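Local coordinates for protein putative alpha-L-fucosidase (Bacteroides thetaiotaomicron VPI-5482, PDB 3GZA) that probably hydrolyses alpha-L-fucosidic bonds, as a putative exported glycoside hydrolase of family 29, at residues A20-V25 with D301-S306; K69-K74 with L313-T318. All coordinates share one frame; numbering follows the deposited sequence.

In the fold
Both contacts are buried in the layer between the barrel sheet of the alpha-L-fucosidase and its surrounding helices, their centres about 8 Å apart, and both meet that sheet at adjoining parallel strands, 22-26 and 312-317. Contact 1 ties the start of strand 22-26 to the end of helix 296-304; contact 2 ties strand 312-317 to the loop between helix 61-69 and strand 75-79. Helix 327-344 packs against both. Their chemistry differs: contact 2 is purely apolar, whereas contact 1 joins a selenium-aromatic approach to a water bridge from the partly exposed E21 to Y303. Probable backbone hydrogen bonds, M22 O to K74 N and V25 O to L317 N, both 2.8 Å, also join them.

Contact 1 (A20-V25 with D301-S306); sequences AEMGAV and DKYEKS
The selenomethionine side chain of M22 reaches the edge of the Y303 ring, a Met-aromatic contact between the first residue of a TIM-barrel strand and the last turn of helix 296-304. Its SE lies 3.8 Å from Y303 CE1 and 4.0 Å from Y303 CD1. The edge-on approach follows from two measurements: SE stands 5.0 Å from the centroid of the Y303 ring, and that line runs 74° off the ring normal. The selenium therefore meets the CD1-CE1 side close to the ring plane instead of lying over a face. On the helix, Y303 has CG anti to its backbone N (chi1 179°), which carries the ring out to the strand although its CB does not point straight at it. M336 and I340 of helix 327-344 also touch M22, and I340 touches Y303, so a second helix packs against this pair.

The polar half of the contact is indirect. E21 leaves the preceding helix with positive phi; its CB points toward segment 301-306, and the chain runs on extended beyond CG, but E21 OE1 and Y303 OH are 4.1 Å apart, too far for a direct bond. One water spans the gap, donating to E21 OE1 and pairing with Y303 OH, and it sits at the ring edge in the ring plane. The carboxylate is turned 60° from the plane of the ring. Its other oxygen, OE2, is held by H407 and K408, a hydrogen bond and a salt bridge, which would be expected to stabilise the negative charge and steady the carboxylate that accepts from the water. Of the two links made by that water, the one to E21 OE1 measures 2.6 Å and the one to Y303 OH 2.7 Å.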
ATOM      1  N   ALA A  20      15.435  33.729  -7.894  1.00 23.70           N
ATOM      2  CA  ALA A  20      14.673  33.518  -6.662  1.00 23.71           C
ATOM      3  C   ALA A  20      15.472  33.851  -5.442  1.00 24.74           C
ATOM      4  O   ALA A  20      14.919  34.430  -4.500  1.00 25.13           O
ATOM      5  CB  ALA A  20      14.161  32.067  -6.585  1.00 24.39           C
ATOM      6  N   GLU A  21      16.751  33.441  -5.420  1.00 24.37           N
ATOM      7  CA  GLU A  21      17.672  33.625  -4.277  1.00 24.17           C
ATOM      8  C   GLU A  21      17.368  32.815  -3.047  1.00 24.66           C
ATOM      9  O   GLU A  21      18.270  32.324  -2.404  1.00 24.27           O
ATOM     10  CB  GLU A  21      17.881  35.101  -3.927  1.00 24.36           C
ATOM     11  CG  GLU A  21      18.454  35.934  -5.084  1.00 25.07           C
ATOM     12  CD  GLU A  21      18.638  37.397  -4.813  1.00 28.87           C
ATOM     13  OE1 GLU A  21      18.351  37.862  -3.719  1.00 29.74           O
ATOM     14  OE2 GLU A  21      18.994  38.124  -5.753  1.00 28.81           O
HETATM   15  N   MSE A  22      16.091  32.711  -2.688  1.00 23.83           N
HETATM   16  CA  MSE A  22      15.700  31.970  -1.514  1.00 24.22           C
HETATM   17  C   MSE A  22      14.414  31.224  -1.770  1.00 24.86           C
HETATM   18  O   MSE A  22      13.530  31.716  -2.505  1.00 25.07           O
HETATM   19  CB  MSE A  22      15.432  32.908  -0.381  1.00 25.20           C
HETATM   20  CG  MSE A  22      16.593  33.590   0.177  1.00 24.74           C
HETATM   21 SE   MSE A  22      16.066  34.758   1.674  0.75 29.11          SE
HETATM   22  CE  MSE A  22      15.469  33.305   2.827  1.00 28.51           C
ATOM     23  N   GLY A  23      14.325  30.065  -1.149  1.00 25.18           N
ATOM     24  CA  GLY A  23      13.117  29.250  -1.173  1.00 24.48           C
ATOM     25  C   GLY A  23      12.989  28.437   0.095  1.00 25.04           C
ATOM     26  O   GLY A  23      13.878  28.465   0.935  1.00 25.46           O
ATOM     27  N   ALA A  24      11.884  27.701   0.208  1.00 25.66           N
ATOM     28  CA  ALA A  24      11.643  26.851   1.356  1.00 24.74           C
ATOM     29  C   ALA A  24      11.244  25.449   0.930  1.00 24.90           C
ATOM     30  O   ALA A  24      10.571  25.256  -0.092  1.00 26.25           O
ATOM     31  CB  ALA A  24      10.522  27.435   2.234  1.00 26.48           C
ATOM     32  N   VAL A  25      11.645  24.468   1.723  1.00 25.15           N
ATOM     33  CA  VAL A  25      11.184  23.078   1.558  1.00 25.54           C
ATOM     34  C   VAL A  25      10.447  22.715   2.899  1.00 26.33           C
ATOM     35  O   VAL A  25      10.912  22.989   4.015  1.00 25.58           O
ATOM     36  CB  VAL A  25      12.290  22.064   1.200  1.00 26.26           C
ATOM     37  CG1 VAL A  25      13.346  21.978   2.313  1.00 25.17           C
ATOM     38  CG2 VAL A  25      11.654  20.688   0.864  1.00 26.63           C
ATOM     39  N   ASP A 301      24.243  35.426   8.779  1.00 25.37           N
ATOM     40  CA  ASP A 301      25.582  34.930   8.412  1.00 26.31           C
ATOM     41  C   ASP A 301      25.382  33.930   7.245  1.00 25.74           C
ATOM     42  O   ASP A 301      26.084  33.998   6.217  1.00 25.28           O
ATOM     43  CB  ASP A 301      26.189  34.232   9.652  1.00 26.73           C
ATOM     44  CG  ASP A 301      27.587  33.614   9.419  1.00 30.91           C
ATOM     45  OD1 ASP A 301      28.484  34.282   8.869  1.00 31.37           O
ATOM     46  OD2 ASP A 301      27.813  32.435   9.870  1.00 35.71           O
ATOM     47  N   LYS A 302      24.399  33.036   7.367  1.00 25.75           N
ATOM     48  CA  LYS A 302      24.166  32.053   6.305  1.00 25.64           C
ATOM     49  C   LYS A 302      23.719  32.709   5.017  1.00 25.07           C
ATOM     50  O   LYS A 302      24.189  32.337   3.923  1.00 23.47           O
ATOM     51  CB  LYS A 302      23.206  30.965   6.756  1.00 26.94           C
ATOM     52  CG  LYS A 302      23.778  30.119   7.906  1.00 28.37           C
ATOM     53  CD  LYS A 302      22.796  29.073   8.361  1.00 29.35           C
ATOM     54  CE  LYS A 302      23.376  28.305   9.569  1.00 31.17           C
ATOM     55  NZ  LYS A 302      24.797  27.900   9.364  1.00 29.01           N
ATOM     56  N   TYR A 303      22.802  33.656   5.108  1.00 25.35           N
ATOM     57  CA  TYR A 303      22.350  34.407   3.916  1.00 25.19           C
ATOM     58  C   TYR A 303      23.538  35.003   3.164  1.00 25.49           C
ATOM     59  O   TYR A 303      23.651  34.864   1.925  1.00 24.16           O
ATOM     60  CB  TYR A 303      21.392  35.531   4.389  1.00 26.09           C
ATOM     61  CG  TYR A 303      20.873  36.410   3.247  1.00 23.89           C
ATOM     62  CD1 TYR A 303      19.807  36.000   2.473  1.00 24.27           C
ATOM     63  CD2 TYR A 303      21.441  37.634   2.981  1.00 24.68           C
ATOM     64  CE1 TYR A 303      19.337  36.767   1.426  1.00 25.21           C
ATOM     65  CE2 TYR A 303      20.973  38.413   1.965  1.00 24.90           C
ATOM     66  CZ  TYR A 303      19.938  37.980   1.202  1.00 24.57           C
ATOM     67  OH  TYR A 303      19.463  38.770   0.148  1.00 28.39           O
ATOM     68  N   GLU A 304      24.438  35.661   3.887  1.00 24.07           N
ATOM     69  CA  GLU A 304      25.584  36.318   3.232  1.00 25.13           C
ATOM     70  C   GLU A 304      26.553  35.305   2.617  1.00 25.00           C
ATOM     71  O   GLU A 304      27.270  35.615   1.667  1.00 25.85           O
ATOM     72  CB  GLU A 304      26.311  37.255   4.222  1.00 25.18           C
ATOM     73  CG  GLU A 304      25.436  38.439   4.615  1.00 25.98           C
ATOM     74  CD  GLU A 304      26.115  39.438   5.490  1.00 25.90           C
ATOM     75  OE1 GLU A 304      27.343  39.357   5.710  1.00 32.11           O
ATOM     76  OE2 GLU A 304      25.419  40.355   5.957  1.00 30.31           O
ATOM     77  N   LYS A 305      26.566  34.092   3.160  1.00 25.23           N
ATOM     78  CA  LYS A 305      27.455  33.034   2.680  1.00 24.04           C
ATOM     79  C   LYS A 305      26.759  32.038   1.767  1.00 24.53           C
ATOM     80  O   LYS A 305      27.261  30.967   1.517  1.00 24.62           O
ATOM     81  CB  LYS A 305      28.177  32.352   3.864  1.00 25.20           C
ATOM     82  CG  LYS A 305      29.152  33.277   4.586  1.00 28.07           C
ATOM     83  CD  LYS A 305      29.689  32.721   5.909  1.00 32.40           C
ATOM     84  CE  LYS A 305      30.717  33.712   6.584  1.00 31.76           C
ATOM     85  NZ  LYS A 305      30.841  33.494   8.072  1.00 36.59           N
ATOM     86  N   SER A 306      25.581  32.383   1.255  1.00 23.87           N
ATOM     87  CA  SER A 306      24.852  31.558   0.302  1.00 24.28           C
ATOM     88  C   SER A 306      24.430  32.486  -0.797  1.00 24.24           C
ATOM     89  O   SER A 306      25.128  32.546  -1.796  1.00 23.16           O
ATOM     90  CB  SER A 306      23.658  30.800   0.892  1.00 24.83           C
ATOM     91  OG  SER A 306      22.816  31.654   1.644  1.00 22.38           O
TER
HETATM   92  O   HOH W   1      17.507  37.495  -1.263  1.00 21.03           O

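Contact 2 (K69-K74 with L313-T318); sequences KAAGCK and LILGLT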
ATOM      1  N   LYS A  69       7.193  33.238   2.834  1.00 25.55           N
ATOM      2  CA  LYS A  69       7.261  34.458   2.099  1.00 25.41           C
ATOM      3  C   LYS A  69       7.853  35.570   2.932  1.00 25.57           C
ATOM      4  O   LYS A  69       8.611  36.391   2.428  1.00 26.42           O
ATOM      5  CB  LYS A  69       5.864  34.858   1.591  1.00 25.46           C
ATOM      6  CG  LYS A  69       5.829  36.160   0.834  1.00 25.00           C
ATOM      7  CD  LYS A  69       4.466  36.392   0.194  1.00 24.90           C
ATOM      8  CE  LYS A  69       4.463  37.640  -0.685  1.00 28.07           C
ATOM      9  NZ  LYS A  69       3.120  37.950  -1.237  1.00 30.42           N
ATOM     10  N   ALA A  70       7.532  35.575   4.221  1.00 25.29           N
ATOM     11  CA  ALA A  70       8.025  36.645   5.115  1.00 25.69           C
ATOM     12  C   ALA A  70       9.541  36.660   5.265  1.00 26.51           C
ATOM     13  O   ALA A  70      10.111  37.662   5.705  1.00 25.48           O
ATOM     14  CB  ALA A  70       7.361  36.557   6.487  1.00 26.03           C
ATOM     15  N   ALA A  71      10.180  35.532   4.954  1.00 25.70           N
ATOM     16  CA  ALA A  71      11.646  35.437   5.021  1.00 25.54           C
ATOM     17  C   ALA A  71      12.334  35.910   3.759  1.00 26.74           C
ATOM     18  O   ALA A  71      13.529  36.156   3.764  1.00 26.99           O
ATOM     19  CB  ALA A  71      12.055  33.999   5.373  1.00 25.53           C
ATOM     20  N   GLY A  72      11.567  36.084   2.691  1.00 25.68           N
ATOM     21  CA  GLY A  72      12.113  36.362   1.384  1.00 26.34           C
ATOM     22  C   GLY A  72      12.027  35.200   0.398  1.00 26.12           C
ATOM     23  O   GLY A  72      12.491  35.354  -0.726  1.00 26.52           O
ATOM     24  N   CYS A  73      11.428  34.078   0.783  1.00 25.61           N
ATOM     25  CA  CYS A  73      11.315  32.910  -0.109  1.00 25.72           C
ATOM     26  C   CYS A  73      10.437  33.221  -1.315  1.00 25.24           C
ATOM     27  O   CYS A  73       9.375  33.861  -1.179  1.00 26.42           O
ATOM     28  CB  CYS A  73      10.706  31.722   0.649  1.00 26.05           C
ATOM     29  SG  CYS A  73      11.769  31.255   2.033  1.00 26.63           S
ATOM     30  N   LYS A  74      10.926  32.817  -2.494  1.00 24.84           N
ATOM     31  CA  LYS A  74      10.240  33.043  -3.764  1.00 24.74           C
ATOM     32  C   LYS A  74       9.641  31.761  -4.332  1.00 24.73           C
ATOM     33  O   LYS A  74       8.896  31.803  -5.330  1.00 26.42           O
ATOM     34  CB  LYS A  74      11.147  33.756  -4.787  1.00 24.15           C
ATOM     35  CG  LYS A  74      11.631  35.108  -4.313  1.00 27.46           C
ATOM     36  CD  LYS A  74      10.484  36.074  -4.080  1.00 32.51           C
ATOM     37  CE  LYS A  74      10.996  37.448  -3.641  1.00 38.04           C
ATOM     38  NZ  LYS A  74      11.867  38.040  -4.654  1.00 40.82           N
ATOM     39  N   LEU A 313      19.451  29.763  -1.665  1.00 24.49           N
ATOM     40  CA  LEU A 313      19.336  29.165  -0.345  1.00 24.02           C
ATOM     41  C   LEU A 313      17.949  28.588  -0.133  1.00 24.21           C
ATOM     42  O   LEU A 313      16.931  29.283  -0.353  1.00 25.80           O
ATOM     43  CB  LEU A 313      19.595  30.245   0.693  1.00 24.98           C
ATOM     44  CG  LEU A 313      19.355  29.932   2.174  1.00 23.67           C
ATOM     45  CD1 LEU A 313      20.329  28.816   2.668  1.00 25.94           C
ATOM     46  CD2 LEU A 313      19.463  31.191   3.092  1.00 24.85           C
ATOM     47  N   ILE A 314      17.898  27.344   0.349  1.00 23.89           N
ATOM     48  CA  ILE A 314      16.663  26.686   0.669  1.00 24.89           C
ATOM     49  C   ILE A 314      16.558  26.443   2.181  1.00 24.20           C
ATOM     50  O   ILE A 314      17.409  25.782   2.744  1.00 24.36           O
ATOM     51  CB  ILE A 314      16.462  25.349  -0.092  1.00 25.40           C
ATOM     52  CG1 ILE A 314      16.559  25.625  -1.610  1.00 27.67           C
ATOM     53  CG2 ILE A 314      15.102  24.710   0.310  1.00 26.97           C
ATOM     54  CD1 ILE A 314      16.357  24.336  -2.510  1.00 25.20           C
ATOM     55  N   LEU A 315      15.525  26.989   2.800  1.00 24.76           N
ATOM     56  CA  LEU A 315      15.288  26.765   4.195  1.00 24.50           C
ATOM     57  C   LEU A 315      14.330  25.607   4.445  1.00 26.05           C
ATOM     58  O   LEU A 315      13.248  25.564   3.839  1.00 25.87           O
ATOM     59  CB  LEU A 315      14.691  28.040   4.826  1.00 24.82           C
ATOM     60  CG  LEU A 315      15.505  29.341   4.802  1.00 25.73           C
ATOM     61  CD1 LEU A 315      14.642  30.510   5.296  1.00 27.31           C
ATOM     62  CD2 LEU A 315      16.789  29.203   5.632  1.00 27.68           C
ATOM     63  N   GLY A 316      14.680  24.722   5.371  1.00 25.28           N
ATOM     64  CA  GLY A 316      13.798  23.609   5.751  1.00 24.37           C
ATOM     65  C   GLY A 316      12.875  23.981   6.876  1.00 22.98           C
ATOM     66  O   GLY A 316      13.295  24.225   8.054  1.00 25.24           O
ATOM     67  N   LEU A 317      11.606  24.033   6.513  1.00 23.61           N
ATOM     68  CA  LEU A 317      10.562  24.412   7.452  1.00 23.04           C
ATOM     69  C   LEU A 317       9.726  23.192   7.838  1.00 25.06           C
ATOM     70  O   LEU A 317       9.561  22.246   7.075  1.00 26.17           O
ATOM     71  CB  LEU A 317       9.699  25.505   6.835  1.00 23.93           C
ATOM     72  CG  LEU A 317      10.459  26.744   6.357  1.00 26.15           C
ATOM     73  CD1 LEU A 317       9.482  27.837   5.887  1.00 26.93           C
ATOM     74  CD2 LEU A 317      11.511  27.260   7.410  1.00 25.21           C
ATOM     75  N   THR A 318       9.122  23.283   9.020  1.00 24.95           N
ATOM     76  CA  THR A 318       8.510  22.086   9.666  1.00 24.66           C
ATOM     77  C   THR A 318       7.089  22.294  10.170  1.00 24.39           C
ATOM     78  O   THR A 318       6.886  22.702  11.359  1.00 25.99           O
ATOM     79  CB  THR A 318       9.383  21.622  10.832  1.00 25.00           C
ATOM     80  OG1 THR A 318       9.488  22.626  11.848  1.00 25.17           O
ATOM     81  CG2 THR A 318      10.788  21.293  10.367  1.00 27.01           C
TER
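L315 turns its CB from strand 312-317 of the TIM barrel toward the loop joining helix 61-69 to strand 75-79, where the CB atoms of A71 and C73 point back at it. One methyl group makes both close approaches. With CG anti to the carbonyl carbon (chi1 -61°) and CD1 extended beyond it (chi2 172°), the CG-CD1 bond of L315 aims within about 20° of A71 CB, which CD1 meets nearly end-on at 4.3 Å. C73 comes from another direction: its CB-SG bond aims almost straight at L315 CD1, and SG reaches that methyl from the side, at 4.4 Å.

A type I turn from K69 to G72, closed by the hydrogen bond from G72 N to K69 O, 3.0 Å, and a Schellman motif with positive phi at G72 finish helix 61-69 just before C73. No hydrogen bond crosses between the segments, and all three touching residues are buried, as expected of apolar packing. L333 of helix 327-344 touches both A71 and L315, while M22 of the neighbouring strand touches L315 too, which places the contact in the layer between sheet and helices. A71 CB and C73 SG are themselves 4.3 Å apart, completing a nearly equilateral triangle with L315 CD1.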